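DNA polymerase sliding clamp (Archaeoglobus fulgidus, PDB 1RWZ) probably encircles DNA as a ring-shaped homotrimer and serves as a moving platform that tethers the polymerase and other proteins during replication. Local coordinates at residues C202-S207 with F225-G230. Residues are numbered along the deposited sequence; the frame is centred on the assembly and turned at random.
Sequences CKVAGS and FELVGG
In the C-terminal half of the PCNA subunit, the loop that follows helix 195-201 packs on the end of strand 221-227, setting Ala205 against Phe225 and Leu227. Ala205 CB touches both strand side chains. It lies 3.6 Å from Phe225 CD2 and 3.8 Å from CE2, meeting the ring obliquely, and the same methyl reaches Leu227 CD2 at 3.9 Å. Phe225 CG is anti to its own carbonyl carbon, beside the backbone N (chi1 -66°); at the far end of the ring CZ is 4.4 Å from Cys202 SG, a looser apolar contact. Leu227, two residues further along the strand, shares Ala205 with Phe225 and also meets Val204. Its CD1 sits 3.8 Å from Val204 CG2, the two side chains crossing at about a right angle, and also 3.6 Å from the carbonyl oxygen Val204 O. No hydrogen bond crosses between 202-207 and 225-230; what joins them is apolar packing, and four of the five touching residues are buried. Within the turn, Ala205 N donates to Cys202 O at 3.1 Å. Lys139 NZ of helix 135-146 bonds to both Cys202 O and Ala205 O, tying the turn to the neighbouring helix. That helix also meets Phe225 and Ala205 through Ala135, while helix 8-19 of the N-terminal half reaches Leu227 through Thr13 and Val204 through Arg16. The contact therefore lies where helices from both halves of the subunit converge on the antiparallel sheet that contains strand 221-227, and no other subunit touches either segment. In the DNA-clamp fold of PCNA, helices line the inner face of the ring and antiparallel sheets form its outer layer; here loop-to-strand packing joins the two layers in the C-terminal half.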
loop_
_atom_site.group_PDB
_atom_site.type_symbol
_atom_site.label_atom_id
_atom_site.label_comp_id
_atom_site.label_asym_id
_atom_site.label_seq_id
_atom_site.Cartn_x
_atom_site.Cartn_y
_atom_site.Cartn_z
ATOM N N CYS A 202 -4.919 19.505 -2.245
ATOM C CA CYS A 202 -5.081 18.512 -3.301
ATOM C C CYS A 202 -5.345 17.080 -2.856
ATOM O O CYS A 202 -5.685 16.233 -3.682
ATOM C CB CYS A 202 -3.860 18.536 -4.224
ATOM S SG CYS A 202 -3.678 20.073 -5.145
ATOM N N LYS A 203 -5.208 16.802 -1.565
ATOM C CA LYS A 203 -5.436 15.444 -1.083
ATOM C C LYS A 203 -6.869 14.941 -1.253
ATOM O O LYS A 203 -7.103 13.731 -1.254
ATOM C CB LYS A 203 -5.007 15.325 0.380
ATOM C CG LYS A 203 -3.497 15.311 0.538
ATOM C CD LYS A 203 -3.077 15.200 1.989
ATOM C CE LYS A 203 -1.562 15.166 2.092
ATOM N NZ LYS A 203 -1.096 15.129 3.506
ATOM N N VAL A 204 -7.823 15.852 -1.407
ATOM C CA VAL A 204 -9.217 15.447 -1.586
ATOM C C VAL A 204 -9.641 15.486 -3.052
ATOM O O VAL A 204 -10.797 15.204 -3.378
ATOM C CB VAL A 204 -10.189 16.345 -0.777
ATOM C CG1 VAL A 204 -9.917 16.195 0.717
ATOM C CG2 VAL A 204 -10.049 17.800 -1.208
ATOM N N ALA A 205 -8.703 15.822 -3.933
ATOM C CA ALA A 205 -8.998 15.913 -5.361
ATOM C C ALA A 205 -8.212 14.917 -6.202
ATOM O O ALA A 205 -7.208 14.361 -5.761
ATOM C CB ALA A 205 -8.726 17.331 -5.856
ATOM N N GLY A 206 -8.674 14.701 -7.429
ATOM C CA GLY A 206 -7.994 13.776 -8.314
ATOM C C GLY A 206 -8.362 14.010 -9.764
ATOM O O GLY A 206 -9.116 14.932 -10.079
ATOM N N SER A 207 -7.822 13.183 -10.651
ATOM C CA SER A 207 -8.117 13.311 -12.071
ATOM C C SER A 207 -9.623 13.237 -12.239
ATOM O O SER A 207 -10.283 12.437 -11.581
ATOM C CB SER A 207 -7.455 12.180 -12.861
ATOM O OG SER A 207 -6.046 12.255 -12.758
ATOM N N PHE A 225 -12.617 23.666 -6.056
ATOM C CA PHE A 225 -12.655 22.285 -6.518
ATOM C C PHE A 225 -14.106 21.799 -6.572
ATOM O O PHE A 225 -14.908 22.108 -5.687
ATOM C CB PHE A 225 -11.902 21.350 -5.559
ATOM C CG PHE A 225 -10.423 21.590 -5.485
ATOM C CD1 PHE A 225 -9.898 22.520 -4.590
ATOM C CD2 PHE A 225 -9.549 20.854 -6.276
ATOM C CE1 PHE A 225 -8.523 22.707 -4.483
ATOM C CE2 PHE A 225 -8.172 21.033 -6.180
ATOM C CZ PHE A 225 -7.656 21.964 -5.275
ATOM N N GLU A 226 -14.438 21.050 -7.619
ATOM C CA GLU A 226 -15.765 20.453 -7.750
ATOM C C GLU A 226 -15.439 18.970 -7.668
ATOM O O GLU A 226 -14.783 18.410 -8.550
ATOM C CB GLU A 226 -16.412 20.859 -9.077
ATOM C CG GLU A 226 -16.698 22.355 -9.091
ATOM C CD GLU A 226 -17.396 22.837 -10.341
ATOM O OE1 GLU A 226 -18.613 22.598 -10.482
ATOM O OE2 GLU A 226 -16.720 23.459 -11.182
ATOM N N LEU A 227 -15.880 18.350 -6.580
ATOM C CA LEU A 227 -15.556 16.956 -6.287
ATOM C C LEU A 227 -16.713 15.970 -6.232
ATOM O O LEU A 227 -17.876 16.353 -6.180
ATOM C CB LEU A 227 -14.832 16.899 -4.938
ATOM C CG LEU A 227 -13.710 17.920 -4.729
ATOM C CD1 LEU A 227 -13.225 17.869 -3.273
ATOM C CD2 LEU A 227 -12.574 17.620 -5.685
ATOM N N VAL A 228 -16.353 14.688 -6.206
ATOM C CA VAL A 228 -17.310 13.588 -6.119
ATOM C C VAL A 228 -18.371 13.650 -7.213
ATOM O O VAL A 228 -19.566 13.776 -6.940
ATOM C CB VAL A 228 -17.995 13.570 -4.730
ATOM C CG1 VAL A 228 -18.742 12.255 -4.527
ATOM C CG2 VAL A 228 -16.941 13.748 -3.634
ATOM N N GLY A 229 -17.924 13.544 -8.459
ATOM C CA GLY A 229 -18.858 13.601 -9.569
ATOM C C GLY A 229 -19.526 14.960 -9.669
ATOM O O GLY A 229 -20.641 15.082 -10.178
ATOM N N GLY A 230 -18.842 15.990 -9.183
ATOM C CA GLY A 230 -19.398 17.330 -9.234
ATOM C C GLY A 230 -20.508 17.566 -8.225
ATOM O O GLY A 230 -21.268 18.531 -8.344
#